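Local atomic coordinates of alanine racemase (Enterococcus faecalis, PDB entry 3E6E), a protein that belongs to the alanine racemase family of two-domain proteins, pairing an N-terminal TIM-barrel domain with a beta-rich C-terminal domain. Residues A[247-253]-A[328-334]; A[18-22]-A[226-230]; A[91-95]-A[114-119]; A[71-76]-A[99-103]. The protein carries 1 engineered substitution. One frame throughout, in Å; residues are numbered along the deposited sequence.

Contact 1 of 4, residues A[247-253]-A[328-334]. Engineered in segment 328-334: Pro329 (natural residue Ser).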
loop_
_atom_site.group_PDB
_atom_site.type_symbol
_atom_site.label_atom_id
_atom_site.label_comp_id
_atom_site.label_asym_id
_atom_site.label_seq_id
_atom_site.Cartn_x
_atom_site.Cartn_y
_atom_site.Cartn_z
ATOM N N LEU A 247 13.116 10.522 2.580
ATOM C CA LEU A 247 12.523 9.308 3.131
ATOM C C LEU A 247 13.586 8.455 3.804
ATOM O O LEU A 247 14.735 8.442 3.377
ATOM C CB LEU A 247 11.875 8.509 2.001
ATOM C CG LEU A 247 10.839 7.415 2.238
ATOM C CD1 LEU A 247 11.266 6.511 3.373
ATOM C CD2 LEU A 247 9.504 8.043 2.517
ATOM N N ARG A 248 13.181 7.731 4.847
ATOM C CA ARG A 248 14.058 6.840 5.611
ATOM C C ARG A 248 13.183 5.774 6.273
ATOM O O ARG A 248 12.089 6.070 6.770
ATOM C CB ARG A 248 14.813 7.642 6.665
ATOM C CG ARG A 248 16.157 7.083 7.001
ATOM C CD ARG A 248 16.954 8.044 7.872
ATOM N NE ARG A 248 18.242 7.446 8.216
ATOM C CZ ARG A 248 18.401 6.405 9.035
ATOM N NH1 ARG A 248 17.352 5.845 9.617
ATOM N NH2 ARG A 248 19.610 5.901 9.239
ATOM N N LEU A 249 13.648 4.532 6.280
ATOM C CA LEU A 249 12.851 3.453 6.862
ATOM C C LEU A 249 13.644 2.551 7.793
ATOM O O LEU A 249 14.665 1.973 7.397
ATOM C CB LEU A 249 12.248 2.617 5.744
ATOM C CG LEU A 249 11.503 1.340 6.097
ATOM C CD1 LEU A 249 10.205 1.648 6.850
ATOM C CD2 LEU A 249 11.194 0.620 4.802
ATOM N N THR A 250 13.162 2.411 9.027
ATOM C CA THR A 250 13.837 1.577 10.019
ATOM C C THR A 250 12.887 0.666 10.764
ATOM O O THR A 250 11.662 0.782 10.668
ATOM C CB THR A 250 14.554 2.425 11.094
ATOM O OG1 THR A 250 13.634 3.393 11.618
ATOM C CG2 THR A 250 15.795 3.115 10.535
ATOM N N SER A 251 13.477 -0.247 11.521
ATOM C CA SER A 251 12.727 -1.177 12.349
ATOM C C SER A 251 13.766 -1.734 13.302
ATOM O O SER A 251 14.818 -1.116 13.494
ATOM C CB SER A 251 12.127 -2.301 11.505
ATOM O OG SER A 251 11.197 -3.059 12.263
ATOM N N GLU A 252 13.491 -2.883 13.905
ATOM C CA GLU A 252 14.471 -3.481 14.807
ATOM C C GLU A 252 14.208 -4.951 15.077
ATOM O O GLU A 252 13.079 -5.425 14.983
ATOM C CB GLU A 252 14.536 -2.705 16.134
ATOM C CG GLU A 252 13.351 -2.886 17.061
ATOM C CD GLU A 252 13.401 -1.934 18.257
ATOM O OE1 GLU A 252 12.712 -2.189 19.273
ATOM O OE2 GLU A 252 14.127 -0.921 18.174
ATOM N N LEU A 253 15.286 -5.659 15.407
ATOM C CA LEU A 253 15.246 -7.079 15.713
ATOM C C LEU A 253 14.370 -7.345 16.925
ATOM O O LEU A 253 14.583 -6.766 17.985
ATOM C CB LEU A 253 16.660 -7.569 15.991
ATOM C CG LEU A 253 17.565 -7.603 14.769
ATOM C CD1 LEU A 253 18.977 -7.908 15.183
ATOM C CD2 LEU A 253 17.047 -8.638 13.790
ATOM N N GLY A 328 16.737 -5.978 19.739
ATOM C CA GLY A 328 16.781 -4.535 19.905
ATOM C C GLY A 328 17.647 -3.681 18.989
ATOM O O GLY A 328 17.366 -2.495 18.854
ATOM N N PRO A 329 18.712 -4.219 18.374
ATOM C CA PRO A 329 19.512 -3.357 17.498
ATOM C C PRO A 329 18.628 -2.786 16.378
ATOM O O PRO A 329 17.685 -3.448 15.930
ATOM C CB PRO A 329 20.580 -4.307 16.959
ATOM C CG PRO A 329 20.733 -5.311 18.051
ATOM C CD PRO A 329 19.299 -5.567 18.455
ATOM N N VAL A 330 18.924 -1.568 15.929
ATOM C CA VAL A 330 18.127 -0.946 14.866
ATOM C C VAL A 330 18.324 -1.584 13.498
ATOM O O VAL A 330 19.451 -1.817 13.058
ATOM C CB VAL A 330 18.439 0.560 14.711
ATOM C CG1 VAL A 330 17.668 1.126 13.514
ATOM C CG2 VAL A 330 18.065 1.307 15.981
ATOM N N VAL A 331 17.218 -1.873 12.828
ATOM C CA VAL A 331 17.297 -2.446 11.506
ATOM C C VAL A 331 17.019 -1.347 10.503
ATOM O O VAL A 331 15.934 -0.749 10.490
ATOM C CB VAL A 331 16.280 -3.573 11.309
ATOM C CG1 VAL A 331 16.222 -3.969 9.833
ATOM C CG2 VAL A 331 16.685 -4.779 12.163
ATOM N N THR A 332 18.011 -1.075 9.666
ATOM C CA THR A 332 17.887 -0.048 8.653
ATOM C C THR A 332 17.557 -0.609 7.268
ATOM O O THR A 332 18.394 -1.246 6.623
ATOM C CB THR A 332 19.174 0.758 8.575
ATOM O OG1 THR A 332 19.514 1.227 9.890
ATOM C CG2 THR A 332 18.995 1.942 7.626
ATOM N N LEU A 333 16.329 -0.374 6.815
ATOM C CA LEU A 333 15.906 -0.848 5.507
ATOM C C LEU A 333 16.157 0.196 4.412
ATOM O O LEU A 333 16.555 -0.145 3.296
ATOM C CB LEU A 333 14.429 -1.250 5.537
ATOM C CG LEU A 333 14.093 -2.499 6.374
ATOM C CD1 LEU A 333 14.064 -2.157 7.852
ATOM C CD2 LEU A 333 12.754 -3.046 5.956
ATOM N N VAL A 334 15.927 1.466 4.726
ATOM C CA VAL A 334 16.151 2.534 3.759
ATOM C C VAL A 334 16.897 3.666 4.455
ATOM O O VAL A 334 16.378 4.283 5.379
ATOM C CB VAL A 334 14.806 3.054 3.192
ATOM C CG1 VAL A 334 15.054 4.194 2.228
ATOM C CG2 VAL A 334 14.071 1.927 2.497
#

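Contact 2 of 4, residues A[18-22]-A[226-230]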
loop_
_atom_site.group_PDB
_atom_site.type_symbol
_atom_site.label_atom_id
_atom_site.label_comp_id
_atom_site.label_asym_id
_atom_site.label_seq_id
_atom_site.Cartn_x
_atom_site.Cartn_y
_atom_site.Cartn_z
ATOM N N ILE A 18 13.344 18.278 2.177
ATOM C CA ILE A 18 12.342 18.653 1.170
ATOM C C ILE A 18 12.483 20.170 0.889
ATOM O O ILE A 18 12.496 20.612 -0.266
ATOM C CB ILE A 18 10.900 18.326 1.667
ATOM C CG1 ILE A 18 10.762 16.828 1.916
ATOM C CG2 ILE A 18 9.861 18.745 0.636
ATOM C CD1 ILE A 18 9.411 16.450 2.410
ATOM N N THR A 19 12.615 20.949 1.961
ATOM C CA THR A 19 12.795 22.394 1.870
ATOM C C THR A 19 14.014 22.704 0.995
ATOM O O THR A 19 13.968 23.531 0.083
ATOM C CB THR A 19 13.086 23.030 3.272
ATOM O OG1 THR A 19 11.981 22.823 4.160
ATOM C CG2 THR A 19 13.349 24.524 3.129
ATOM N N GLU A 20 15.118 22.036 1.302
ATOM C CA GLU A 20 16.370 22.242 0.593
ATOM C C GLU A 20 16.290 21.824 -0.865
ATOM O O GLU A 20 16.880 22.467 -1.733
ATOM C CB GLU A 20 17.487 21.495 1.330
ATOM C CG GLU A 20 18.804 21.391 0.587
ATOM C CD GLU A 20 19.846 20.612 1.382
ATOM O OE1 GLU A 20 20.856 20.182 0.765
ATOM O OE2 GLU A 20 19.653 20.439 2.619
ATOM N N ASN A 21 15.565 20.749 -1.147
ATOM C CA ASN A 21 15.442 20.310 -2.531
ATOM C C ASN A 21 14.638 21.384 -3.275
ATOM O O ASN A 21 14.919 21.715 -4.437
ATOM C CB ASN A 21 14.724 18.956 -2.605
ATOM C CG ASN A 21 15.521 17.826 -1.969
ATOM O OD1 ASN A 21 14.984 16.748 -1.710
ATOM N ND2 ASN A 21 16.804 18.061 -1.721
ATOM N N VAL A 22 13.647 21.944 -2.593
ATOM C CA VAL A 22 12.820 22.968 -3.207
ATOM C C VAL A 22 13.548 24.295 -3.410
ATOM O O VAL A 22 13.375 24.940 -4.442
ATOM C CB VAL A 22 11.552 23.200 -2.392
ATOM C CG1 VAL A 22 10.772 24.381 -2.970
ATOM C CG2 VAL A 22 10.705 21.931 -2.406
ATOM N N ALA A 226 11.463 15.094 -7.231
ATOM C CA ALA A 226 12.741 15.662 -6.881
ATOM C C ALA A 226 12.690 16.394 -5.546
ATOM O O ALA A 226 13.694 16.461 -4.844
ATOM C CB ALA A 226 13.216 16.586 -7.970
ATOM N N MET A 227 11.537 16.934 -5.166
ATOM C CA MET A 227 11.505 17.650 -3.892
ATOM C C MET A 227 11.584 16.681 -2.715
ATOM O O MET A 227 11.619 17.091 -1.554
ATOM C CB MET A 227 10.276 18.575 -3.783
ATOM C CG MET A 227 8.927 17.932 -3.646
ATOM S SD MET A 227 7.643 19.253 -3.646
ATOM C CE MET A 227 6.159 18.288 -3.183
ATOM N N TYR A 228 11.636 15.391 -3.038
ATOM C CA TYR A 228 11.743 14.336 -2.039
ATOM C C TYR A 228 13.141 13.711 -2.114
ATOM O O TYR A 228 13.448 12.763 -1.397
ATOM C CB TYR A 228 10.673 13.277 -2.282
ATOM C CG TYR A 228 9.256 13.818 -2.276
ATOM C CD1 TYR A 228 8.630 14.197 -1.089
ATOM C CD2 TYR A 228 8.538 13.950 -3.467
ATOM C CE1 TYR A 228 7.323 14.695 -1.088
ATOM C CE2 TYR A 228 7.229 14.448 -3.480
ATOM C CZ TYR A 228 6.627 14.818 -2.292
ATOM O OH TYR A 228 5.330 15.297 -2.320
ATOM N N GLY A 229 13.975 14.257 -2.994
ATOM C CA GLY A 229 15.340 13.785 -3.158
ATOM C C GLY A 229 15.548 12.543 -4.009
ATOM O O GLY A 229 16.553 11.839 -3.848
ATOM N N LEU A 230 14.626 12.263 -4.924
ATOM C CA LEU A 230 14.758 11.075 -5.745
ATOM C C LEU A 230 14.931 11.386 -7.215
ATOM O O LEU A 230 14.127 12.108 -7.809
ATOM C CB LEU A 230 13.545 10.178 -5.532
ATOM C CG LEU A 230 13.313 9.870 -4.050
ATOM C CD1 LEU A 230 12.024 9.112 -3.873
ATOM C CD2 LEU A 230 14.498 9.086 -3.504
#

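Contact 3 of 4, residues A[91-95]-A[114-119]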
loop_
_atom_site.group_PDB
_atom_site.type_symbol
_atom_site.label_atom_id
_atom_site.label_comp_id
_atom_site.label_asym_id
_atom_site.label_seq_id
_atom_site.Cartn_x
_atom_site.Cartn_y
_atom_site.Cartn_z
ATOM N N LEU A 91 -18.301 16.698 -12.005
ATOM C CA LEU A 91 -19.216 17.846 -12.027
ATOM C C LEU A 91 -20.039 18.057 -10.769
ATOM O O LEU A 91 -20.364 19.191 -10.407
ATOM C CB LEU A 91 -20.172 17.729 -13.215
ATOM C CG LEU A 91 -19.553 18.057 -14.577
ATOM C CD1 LEU A 91 -20.529 17.700 -15.699
ATOM C CD2 LEU A 91 -19.190 19.540 -14.609
ATOM N N ALA A 92 -20.373 16.961 -10.104
ATOM C CA ALA A 92 -21.173 17.029 -8.897
ATOM C C ALA A 92 -20.520 17.804 -7.745
ATOM O O ALA A 92 -21.214 18.205 -6.810
ATOM C CB ALA A 92 -21.529 15.620 -8.451
ATOM N N TYR A 93 -19.207 18.037 -7.810
ATOM C CA TYR A 93 -18.521 18.747 -6.727
ATOM C C TYR A 93 -18.045 20.163 -7.058
ATOM O O TYR A 93 -17.198 20.721 -6.354
ATOM C CB TYR A 93 -17.332 17.915 -6.232
ATOM C CG TYR A 93 -17.682 16.469 -5.956
ATOM C CD1 TYR A 93 -17.077 15.434 -6.677
ATOM C CD2 TYR A 93 -18.655 16.130 -5.011
ATOM C CE1 TYR A 93 -17.434 14.099 -6.465
ATOM C CE2 TYR A 93 -19.020 14.798 -4.794
ATOM C CZ TYR A 93 -18.406 13.792 -5.525
ATOM O OH TYR A 93 -18.775 12.487 -5.333
ATOM N N VAL A 94 -18.594 20.748 -8.119
ATOM C CA VAL A 94 -18.221 22.107 -8.510
ATOM C C VAL A 94 -18.440 23.080 -7.344
ATOM O O VAL A 94 -17.604 23.958 -7.092
ATOM C CB VAL A 94 -19.038 22.585 -9.727
ATOM C CG1 VAL A 94 -18.520 23.934 -10.196
ATOM C CG2 VAL A 94 -18.935 21.576 -10.841
ATOM N N PRO A 95 -19.567 22.938 -6.620
ATOM C CA PRO A 95 -19.832 23.831 -5.489
ATOM C C PRO A 95 -18.770 23.738 -4.399
ATOM O O PRO A 95 -18.494 24.721 -3.716
ATOM C CB PRO A 95 -21.233 23.410 -5.020
ATOM C CG PRO A 95 -21.375 22.025 -5.501
ATOM C CD PRO A 95 -20.720 22.053 -6.857
ATOM N N ALA A 114 -21.160 22.407 -18.918
ATOM C CA ALA A 114 -21.991 21.746 -17.923
ATOM C C ALA A 114 -21.788 22.406 -16.561
ATOM O O ALA A 114 -22.750 22.656 -15.840
ATOM C CB ALA A 114 -21.648 20.270 -17.851
ATOM N N ALA A 115 -20.536 22.691 -16.211
ATOM C CA ALA A 115 -20.234 23.325 -14.932
ATOM C C ALA A 115 -20.881 24.709 -14.893
ATOM O O ALA A 115 -21.318 25.186 -13.846
ATOM C CB ALA A 115 -18.721 23.438 -14.748
ATOM N N LEU A 116 -20.942 25.342 -16.058
ATOM C CA LEU A 116 -21.527 26.668 -16.199
ATOM C C LEU A 116 -22.955 26.669 -15.656
ATOM O O LEU A 116 -23.380 27.612 -14.995
ATOM C CB LEU A 116 -21.497 27.076 -17.678
ATOM C CG LEU A 116 -22.037 28.435 -18.135
ATOM C CD1 LEU A 116 -23.560 28.412 -18.133
ATOM C CD2 LEU A 116 -21.503 29.532 -17.231
ATOM N N GLN A 117 -23.689 25.599 -15.941
ATOM C CA GLN A 117 -25.058 25.462 -15.474
ATOM C C GLN A 117 -25.129 25.788 -13.992
ATOM O O GLN A 117 -25.810 26.725 -13.590
ATOM C CB GLN A 117 -25.545 24.028 -15.679
ATOM C CG GLN A 117 -25.644 23.585 -17.118
ATOM C CD GLN A 117 -27.031 23.775 -17.681
ATOM O OE1 GLN A 117 -27.568 24.880 -17.669
ATOM N NE2 GLN A 117 -27.623 22.694 -18.182
ATOM N N GLN A 118 -24.413 25.013 -13.182
ATOM C CA GLN A 118 -24.430 25.199 -11.736
ATOM C C GLN A 118 -23.651 26.384 -11.191
ATOM O O GLN A 118 -23.496 26.516 -9.978
ATOM C CB GLN A 118 -23.975 23.913 -11.030
ATOM C CG GLN A 118 -22.706 23.277 -11.579
ATOM C CD GLN A 118 -22.427 21.902 -10.972
ATOM O OE1 GLN A 118 -22.158 21.776 -9.772
ATOM N NE2 GLN A 118 -22.492 20.864 -11.806
ATOM N N LEU A 119 -23.171 27.248 -12.081
ATOM C CA LEU A 119 -22.427 28.429 -11.662
ATOM C C LEU A 119 -23.311 29.668 -11.727
ATOM O O LEU A 119 -24.008 29.898 -12.720
ATOM C CB LEU A 119 -21.200 28.625 -12.545
ATOM C CG LEU A 119 -20.117 27.558 -12.426
ATOM C CD1 LEU A 119 -18.999 27.877 -13.398
ATOM C CD2 LEU A 119 -19.592 27.505 -10.996
#

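Contact 4 of 4, residues A[71-76]-A[99-103]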
loop_
_atom_site.group_PDB
_atom_site.type_symbol
_atom_site.label_atom_id
_atom_site.label_comp_id
_atom_site.label_asym_id
_atom_site.label_seq_id
_atom_site.Cartn_x
_atom_site.Cartn_y
_atom_site.Cartn_z
ATOM N N ALA A 71 -7.228 17.907 -1.801
ATOM C CA ALA A 71 -7.317 19.369 -1.829
ATOM C C ALA A 71 -7.954 19.920 -0.555
ATOM O O ALA A 71 -7.408 20.809 0.093
ATOM C CB ALA A 71 -8.125 19.814 -3.055
ATOM N N ILE A 72 -9.114 19.393 -0.198
ATOM C CA ILE A 72 -9.784 19.870 0.997
ATOM C C ILE A 72 -8.881 19.710 2.219
ATOM O O ILE A 72 -8.852 20.578 3.090
ATOM C CB ILE A 72 -11.148 19.152 1.180
ATOM C CG1 ILE A 72 -12.084 19.589 0.042
ATOM C CG2 ILE A 72 -11.760 19.477 2.533
ATOM C CD1 ILE A 72 -13.442 18.987 0.074
ATOM N N GLU A 73 -8.117 18.627 2.275
ATOM C CA GLU A 73 -7.229 18.434 3.403
ATOM C C GLU A 73 -6.325 19.652 3.476
ATOM O O GLU A 73 -6.182 20.261 4.540
ATOM C CB GLU A 73 -6.394 17.159 3.239
ATOM C CG GLU A 73 -5.254 17.038 4.256
ATOM C CD GLU A 73 -4.660 15.639 4.344
ATOM O OE1 GLU A 73 -5.216 14.803 5.090
ATOM O OE2 GLU A 73 -3.641 15.375 3.668
ATOM N N LEU A 74 -5.738 20.034 2.345
ATOM C CA LEU A 74 -4.852 21.198 2.334
ATOM C C LEU A 74 -5.527 22.460 2.864
ATOM O O LEU A 74 -4.906 23.268 3.566
ATOM C CB LEU A 74 -4.322 21.461 0.928
ATOM C CG LEU A 74 -3.352 20.404 0.410
ATOM C CD1 LEU A 74 -2.819 20.805 -0.959
ATOM C CD2 LEU A 74 -2.208 20.253 1.405
ATOM N N ARG A 75 -6.798 22.634 2.528
ATOM C CA ARG A 75 -7.508 23.805 2.992
ATOM C C ARG A 75 -7.718 23.727 4.494
ATOM O O ARG A 75 -7.365 24.658 5.222
ATOM C CB ARG A 75 -8.852 23.955 2.273
ATOM C CG ARG A 75 -8.756 24.517 0.851
ATOM C CD ARG A 75 -7.679 25.591 0.720
ATOM N NE ARG A 75 -7.922 26.457 -0.433
ATOM C CZ ARG A 75 -6.996 27.198 -1.037
ATOM N NH1 ARG A 75 -5.734 27.182 -0.612
ATOM N NH2 ARG A 75 -7.338 27.973 -2.059
ATOM N N GLU A 76 -8.286 22.613 4.952
ATOM C CA GLU A 76 -8.536 22.418 6.373
ATOM C C GLU A 76 -7.259 22.549 7.194
ATOM O O GLU A 76 -7.303 22.867 8.379
ATOM C CB GLU A 76 -9.171 21.047 6.613
ATOM C CG GLU A 76 -10.671 21.011 6.361
ATOM C CD GLU A 76 -11.238 19.603 6.355
ATOM O OE1 GLU A 76 -12.444 19.450 6.055
ATOM O OE2 GLU A 76 -10.484 18.645 6.645
ATOM N N GLN A 99 -16.358 26.458 -2.829
ATOM C CA GLN A 99 -16.243 26.528 -1.380
ATOM C C GLN A 99 -14.791 26.665 -0.915
ATOM O O GLN A 99 -14.471 27.546 -0.112
ATOM C CB GLN A 99 -16.883 25.293 -0.748
ATOM C CG GLN A 99 -17.333 25.507 0.693
ATOM C CD GLN A 99 -17.835 24.225 1.363
ATOM O OE1 GLN A 99 -18.711 23.528 0.841
ATOM N NE2 GLN A 99 -17.280 23.919 2.535
ATOM N N TYR A 100 -13.908 25.815 -1.433
ATOM C CA TYR A 100 -12.497 25.851 -1.043
ATOM C C TYR A 100 -11.602 26.600 -2.026
ATOM O O TYR A 100 -10.383 26.447 -1.991
ATOM C CB TYR A 100 -11.962 24.421 -0.877
ATOM C CG TYR A 100 -12.664 23.611 0.193
ATOM C CD1 TYR A 100 -13.883 22.988 -0.058
ATOM C CD2 TYR A 100 -12.127 23.511 1.479
ATOM C CE1 TYR A 100 -14.551 22.289 0.945
ATOM C CE2 TYR A 100 -12.789 22.818 2.491
ATOM C CZ TYR A 100 -14.002 22.212 2.221
ATOM O OH TYR A 100 -14.681 21.572 3.246
ATOM N N ASP A 101 -12.209 27.417 -2.882
ATOM C CA ASP A 101 -11.496 28.187 -3.908
ATOM C C ASP A 101 -10.352 27.382 -4.479
ATOM O O ASP A 101 -9.189 27.774 -4.403
ATOM C CB ASP A 101 -10.948 29.508 -3.358
ATOM C CG ASP A 101 -10.460 30.443 -4.469
ATOM O OD1 ASP A 101 -11.292 30.898 -5.284
ATOM O OD2 ASP A 101 -9.243 30.720 -4.533
ATOM N N LEU A 102 -10.689 26.245 -5.063
ATOM C CA LEU A 102 -9.678 25.386 -5.639
ATOM C C LEU A 102 -9.645 25.526 -7.148
ATOM O O LEU A 102 -10.654 25.822 -7.786
ATOM C CB LEU A 102 -9.984 23.942 -5.278
ATOM C CG LEU A 102 -10.234 23.742 -3.790
ATOM C CD1 LEU A 102 -10.963 22.441 -3.576
ATOM C CD2 LEU A 102 -8.915 23.775 -3.048
ATOM N N SER A 103 -8.470 25.324 -7.719
ATOM C CA SER A 103 -8.337 25.374 -9.158
ATOM C C SER A 103 -8.562 23.947 -9.659
ATOM O O SER A 103 -8.121 22.987 -9.031
ATOM C CB SER A 103 -6.950 25.866 -9.535
ATOM O OG SER A 103 -6.762 27.192 -9.073
#

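Contact 1 of 4, residues A[247-253]-A[328-334]
Two antiparallel strands of the C-terminal beta domain meet here, Ser251 and Val331 forming a hydrogen-bonded pair (Ser251 N to Val331 O 2.7 Å, Val331 N to Ser251 O 2.6 Å). At Leu249 the register shifts by one in a classic beta bulge: Leu249 O accepts from both Leu333 N (2.9 Å) and Val334 N (3.0 Å). Leu249, Ser251, Val331 and Val334 share one face, with Leu249 CB 3.6 Å from Val334 CB and Ser251 OG hydrogen-bonded to Thr9 OG1. Flanking it, the t,p rotamer of Leu249 sets CD2 3.8 Å from Leu333 CB, and Val331, t, turns CG2 to 3.9 Å from Leu253 CG. On the other face Thr250, p, brings CG2 to 4.2 Å from Thr332 OG1. Gly328 N donates to Leu253 O at 2.9 Å; a CB there would jam against the preceding carbonyl O. The engineered Pro329 touches Leu253, CD to CD1, at 4.0 Å. The chemistry implies a backbone-defined register with aliphatic packing around Leu249, Val331 and Val334.

Contact 2 of 4, residues A[18-22]-A[226-230]
Ile18 opens the contact from the helix that spans 15-28. Its CA lies 3.2 Å from Met227 O, a CA-H...O contact with 148° at the hydrogen, and its side chain brings CD1 to 4.2 Å from Tyr228 CD1. One turn on, Asn21 points its CA-to-CB bond toward the 226-228 3-10 turn, and the CA atoms of the two segments are nearest here, Asn21 CA to Met227 CA at 4.9 Å. Val22 completes the face with CG2 3.7 Å from Met227 CB. Opposite Asn21, Gly229 adopts positive phi (81°), and its N bonds back to Ala226 O at 2.9 Å, closing the turn after strand 220-223. This joins the first helix of the TIM-barrel domain to the chain leaving its last strand. Tyr228 hydrogen-bonds through OH to Val38 O and stacks on Tyr44 and His46. The chemistry implies a mixed, buried seam: Ile18 and Val22 pack on Met227 and Tyr228, and the Asn21 amide lies beside the polar backbone of the turn.

Contact 3 of 4, residues A[91-95]-A[114-119]
Leu91 is the main aliphatic bump. Its CA-to-CB bond points toward the end of helix 109-117, and its m,t side chain enters the shallow surface offered by two small residues: CD1 reaches Ala114 CB at 3.5 Å and CD2 reaches Ala115 CB at 3.9 Å. The two methyl-sized side chains let the leucine approach closely, and Leu91 CA to Ala115 CA is 6.3 Å. Val94, in the first turn of helix 94-99, is a second projection. Its CG2 lies 4.3 Å from Ala115 CB, while CG1 meets Leu119 CD2 at 3.8 Å; Leu119 starts sideways but bends its end inward. Gln118 lies along the exposed border of the seam. Its amide reaches the other segment, NE2 3.0 Å from Leu91 O in a weak hydrogen bond, made tentative by the less certain position of Leu91 O, and OE1 3.2 Å from Val94 CB and 3.3 Å from Pro95 CD. The contact joins successive helical elements on the outside of the TIM-barrel domain. Tyr93, its CA-to-CB bond pointing away, stacks on His6 of the second subunit. Chemically, this implies a small aliphatic interlock (277 Å² buried) bordered by the Gln118 amide.

Contact 4 of 4, residues A[71-76]-A[99-103]
Tyr100 lays its ring against the side of helix 68-76, where Ile72 covers one face: Ile72 CG1 stands 3.7 Å from the ring centroid and only 9° off the normal, a CH-pi contact, and Ile72 CG2 lies 3.5 Å from Tyr100 CE2. Arg75 CB meets the ring edge, 3.4 Å from Tyr100 CD2. From there the arginine extends past the ring to the backbone, Arg75 NE donating to Tyr100 O at 2.9 Å (163°) and Arg75 NH2 to Asp101 O at 3.0 Å (131°). These carbonyls are presented by a Schellman motif that ends helix 94-99, with Asp101 at C-prime in positive phi (37°), before the chain enters strand 103-106 of the TIM-barrel's parallel sheet. The helix-to-strand turn is thus tied to the helix of an earlier beta-alpha unit. Arg75 NH1 hydrogen-bonds to the backbone O atoms of Asp81 and Val79, and Asp101 OD1 forms a salt bridge with Arg128. Nearer the sheet, Ala71 CB packs on Leu102 CD1 at 3.9 Å, and both side chains touch Ile83 of strand 83-85.

In the fold
Contacts 2, 3 and 4 belong to the TIM-barrel domain, contact 1 to the C-terminal beta domain. Contacts 3 and 4 are neighbours, centres about 16 Å apart, and their segments alternate along the chain, so helix 94-99 is engaged at its start by contact 3 and just beyond its end by contact 4. Both are nested in the long loop that contact 2 closes between the first barrel helix and the chain after strand 220-223. Contact 2 lies nearer the bound DCS than contact 1, with the Tyr228 side chain about 6 Å from it, against about 14 Å for that of Leu247. Between contacts 1 and 2 the nearest atoms are about 5 Å apart, whereas contacts 1 and 3 lie about 49 Å apart between centres.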